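Local coordinates for protein archaemetzincin (Archaeoglobus fulgidus, PDB 3ZVS) that is probably a zinc-dependent metalloprotease of the metzincin type, with one catalytic and one apparently structural zinc ion and a natural substrate still unknown, at residues Glu105-Arg108 with Glu109-Lys113; Ser52-Ile55 with Leu56-Leu59. All coordinates share one frame; numbering follows the deposited sequence. Where two conformers were deposited one is given.

Interaction 2 comes first along the chain, on the short helix 52-58, and interaction 1 follows near the start of helix 104-122. Both are local contacts within one helix, in the range of peptidase family M54. Their centres lie about 24 Å apart, on opposite sides of the chain's centre, and their nearest atoms stay about 15 Å apart. Between them in sequence run strands 65-69, 83-85 and 91-95 of the mixed five-stranded sheet. Helix 104-122 later carries the zinc ligands H117 and H121 and the probable proton acceptor E118, whereas on helix 52-58 the L56 side chain comes to about 7 Å from that of E118, without touching the HExxH residues.

Interaction 1. Residues Glu105-Arg108 with Glu109-Lys113; sequences ELYR and ERVVK
L106 and R110, one helical turn apart, meet through a methyl and a flat cation: L106 CD2 lies over one face of the R110 guanidinium, 3.7 Å from NH2. The arginine chain reaches this position fully extended after CG starts out beside the backbone N (chi1 -71°), and L106 CG stands 3.8 Å from R110 NE. The other leucine methyl, CD1, turns to the E109 carboxylate, 3.6 Å from OE1. On the next face of the helix Y107 offers its ring to V111, whose CG2 sits almost over the centre in a CH-pi contact, 4.0 Å from the Y107 ring centroid and 12° off the normal. R108 and V112 run side by side, with R108 NH1 4.1 Å from V112 CG2.

Four consecutive i to i+4 backbone bonds fix this spacing, from E109 N to E105 O through V112 N to R108 O; the V111 N to Y107 O bond measures 2.9 Å. Further out, D144 forms a salt bridge with R110 NH2 and the L99 carbonyl accepts a bond from NH1, while V111 and V112 pack against helix 12-26. With R110 cut back to an alanine, the D144 carboxylate would probably lose its cationic mate and the CD2 side of L106 its cover. NH1 and NH2 of the buried guanidinium are thus bonded to L99 and D144 outside this helix while its face takes a leucine methyl, and the D144 salt bridge links the start of the zinc-binding helix 104-122 to helix 140-145.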
# COMPACT_ATOMS: atom_id res chain seq x y z
N GLU A 105 -14.97 -1.57 10.03
CA GLU A 105 -14.66 -2.83 9.41
C GLU A 105 -14.40 -2.64 7.90
O GLU A 105 -13.54 -3.28 7.35
CB GLU A 105 -15.78 -3.87 9.69
CG GLU A 105 -15.48 -5.25 9.15
CD GLU A 105 -14.31 -5.95 9.77
OE1 GLU A 105 -13.85 -5.54 10.85
OE2 GLU A 105 -13.87 -6.96 9.15
N LEU A 106 -15.15 -1.75 7.27
CA LEU A 106 -14.93 -1.46 5.86
C LEU A 106 -13.57 -0.78 5.69
O LEU A 106 -12.85 -1.10 4.76
CB LEU A 106 -16.05 -0.57 5.33
CG LEU A 106 -15.99 -0.18 3.84
CD1 LEU A 106 -16.05 -1.44 2.99
CD2 LEU A 106 -17.07 0.79 3.47
N TYR A 107 -13.24 0.13 6.60
CA TYR A 107 -11.93 0.78 6.53
C TYR A 107 -10.83 -0.26 6.61
O TYR A 107 -9.89 -0.27 5.80
CB TYR A 107 -11.78 1.75 7.68
CG TYR A 107 -10.46 2.51 7.67
CD1 TYR A 107 -10.18 3.43 6.67
CD2 TYR A 107 -9.54 2.32 8.68
CE1 TYR A 107 -8.97 4.13 6.71
CE2 TYR A 107 -8.34 3.04 8.72
CZ TYR A 107 -8.08 3.93 7.72
OH TYR A 107 -6.90 4.69 7.72
N ARG A 108 -10.95 -1.19 7.56
CA ARG A 108 -9.97 -2.23 7.72
C ARG A 108 -9.82 -3.05 6.43
O ARG A 108 -8.73 -3.36 5.99
CB ARG A 108 -10.37 -3.13 8.88
CG ARG A 108 -9.33 -4.12 9.22
CD ARG A 108 -9.86 -5.20 10.15
NE ARG A 108 -8.74 -5.96 10.70
CZ ARG A 108 -8.18 -6.99 10.10
NH1 ARG A 108 -8.64 -7.42 8.94
NH2 ARG A 108 -7.14 -7.60 10.69
N GLU A 109 -10.95 -3.43 5.85
CA GLU A 109 -10.94 -4.23 4.64
C GLU A 109 -10.23 -3.49 3.50
O GLU A 109 -9.43 -4.07 2.76
CB GLU A 109 -12.38 -4.55 4.27
CG GLU A 109 -12.48 -5.40 3.07
CD GLU A 109 -13.92 -5.71 2.68
OE1 GLU A 109 -14.73 -4.78 2.55
OE2 GLU A 109 -14.19 -6.91 2.44
N ARG A 110 -10.51 -2.20 3.38
CA ARG A 110 -9.87 -1.39 2.35
C ARG A 110 -8.36 -1.31 2.57
O ARG A 110 -7.58 -1.39 1.63
CB ARG A 110 -10.41 0.02 2.38
CG ARG A 110 -11.84 0.14 1.88
CD ARG A 110 -12.38 1.52 2.12
NE ARG A 110 -13.69 1.70 1.50
CZ ARG A 110 -14.33 2.86 1.46
NH1 ARG A 110 -13.84 3.94 2.05
NH2 ARG A 110 -15.50 2.94 0.85
N VAL A 111 -7.94 -1.12 3.82
CA VAL A 111 -6.52 -1.04 4.11
C VAL A 111 -5.80 -2.32 3.69
O VAL A 111 -4.73 -2.28 3.07
CB VAL A 111 -6.30 -0.74 5.60
CG1 VAL A 111 -4.84 -0.92 5.97
CG2 VAL A 111 -6.77 0.65 5.94
N VAL A 112 -6.35 -3.48 4.07
CA VAL A 112 -5.72 -4.74 3.71
C VAL A 112 -5.68 -4.90 2.18
O VAL A 112 -4.62 -5.24 1.62
CB VAL A 112 -6.39 -5.94 4.39
CG1 VAL A 112 -5.72 -7.21 3.94
CG2 VAL A 112 -6.34 -5.80 5.90
N LYS A 113 -6.80 -4.66 1.50
CA LYS A 113 -6.84 -4.78 0.03
C LYS A 113 -5.75 -3.95 -0.63
O LYS A 113 -5.04 -4.43 -1.50
CB LYS A 113 -8.20 -4.32 -0.53
CG LYS A 113 -9.35 -5.27 -0.32
CD LYS A 113 -10.62 -4.68 -0.88
CE LYS A 113 -11.78 -5.67 -0.71
NZ LYS A 113 -13.02 -5.00 -1.12

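Interaction 2. Residues Ser52-Ile55 with Leu56-Leu59; sequences STCI and LRML
R57 folds back over the preceding turn, laying one face of its guanidinium above T53 O and C54 CA, with R57 NH2 3.5 Å from C54 CA. The chain bends at chi3 (-49°), which returns the end of the arginine to its own helix. T53 CG2 meets NH1 of R57 at 3.9 Å, and C54 CB approaches NH2. The T53 carbonyl oxygen lies 3.8 Å from the guanidinium plane, offset toward its rim, and its hydrogen bond comes from R57 N at 3.2 Å. On this same exposed flank the approach of M58 SD to C54 SG is long and doubtful, because both residues were deposited in two conformers.

The buried side is closer set. L56 CG rests 3.5 Å from S52 O, the oxygen that also takes the L56 N hydrogen bond at 2.9 Å, and the side chains of I55 and L56 both pack on V93. Toward the C-terminal end the regular pattern gives way: M58 N reaches I55 O at 3.1 Å and C54 O only weakly, while L59 N makes a weak bond to I55 O. The M58 donor stands well above the I55 carbonyl plane, and L59 CG closes in beside that oxygen.

At the other end, S52 OG and T53 OG1 both hydrogen-bond E84 OE1, tying the first turn to strand 83-85, and S52 OG also bonds the Y74 carbonyl oxygen. C54 is joined by a disulfide to C42 in the preceding part of the chain. Beneath, V93 belongs to strand 91-95 of the five-stranded sheet, and I55 also touches I73 of strand 73-74 in the three-stranded one, so this short helix packs against a strand of each sheet.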
# COMPACT_ATOMS: atom_id res chain seq x y z
N SER A 52 4.51 10.45 -3.70
CA SER A 52 4.79 9.06 -3.46
C SER A 52 6.14 8.56 -3.95
O SER A 52 6.77 7.70 -3.31
CB SER A 52 3.67 8.21 -4.11
OG SER A 52 3.59 8.39 -5.51
N THR A 53 6.60 9.12 -5.08
CA THR A 53 7.87 8.73 -5.67
C THR A 53 9.02 9.14 -4.75
O THR A 53 9.96 8.39 -4.53
CB THR A 53 8.04 9.37 -7.04
OG1 THR A 53 6.81 9.22 -7.77
CG2 THR A 53 9.17 8.71 -7.82
N CYS A 54 8.89 10.34 -4.21
CA CYS A 54 9.80 10.85 -3.20
C CYS A 54 9.85 9.90 -1.99
O CYS A 54 10.94 9.52 -1.54
CB CYS A 54 9.35 12.27 -2.82
SG CYS A 54 10.40 13.18 -1.68
N ILE A 55 8.69 9.52 -1.46
CA ILE A 55 8.64 8.63 -0.30
C ILE A 55 9.33 7.31 -0.61
O ILE A 55 10.13 6.82 0.18
CB ILE A 55 7.20 8.38 0.13
CG1 ILE A 55 6.58 9.68 0.66
CG2 ILE A 55 7.14 7.29 1.18
CD1 ILE A 55 5.08 9.58 0.84
N LEU A 56 9.04 6.73 -1.76
CA LEU A 56 9.69 5.47 -2.13
C LEU A 56 11.21 5.54 -2.07
O LEU A 56 11.88 4.64 -1.60
CB LEU A 56 9.34 5.05 -3.56
CG LEU A 56 8.01 4.43 -3.84
CD1 LEU A 56 7.93 4.00 -5.30
CD2 LEU A 56 7.81 3.22 -2.94
N ARG A 57 11.77 6.64 -2.60
CA ARG A 57 13.22 6.79 -2.68
C ARG A 57 13.86 6.74 -1.32
O ARG A 57 15.02 6.36 -1.18
CB ARG A 57 13.58 8.14 -3.33
CG ARG A 57 13.86 8.06 -4.80
CD ARG A 57 14.63 9.32 -5.30
NE ARG A 57 14.00 10.55 -4.85
CZ ARG A 57 12.96 11.12 -5.46
NH1 ARG A 57 12.41 10.55 -6.51
NH2 ARG A 57 12.47 12.22 -4.95
N MET A 58 13.13 7.16 -0.28
CA MET A 58 13.68 7.28 1.06
C MET A 58 13.56 5.97 1.87
O MET A 58 14.18 5.80 2.94
CB MET A 58 13.03 8.51 1.72
CG MET A 58 13.40 9.86 1.02
SD MET A 58 12.62 11.45 1.58
CE MET A 58 13.48 11.71 3.11
N LEU A 59 12.79 5.01 1.36
CA LEU A 59 12.66 3.73 2.02
C LEU A 59 13.92 2.90 1.76
O LEU A 59 14.56 3.06 0.72
CB LEU A 59 11.42 3.00 1.47
CG LEU A 59 10.09 3.61 1.91
CD1 LEU A 59 8.94 2.94 1.16
CD2 LEU A 59 9.88 3.51 3.42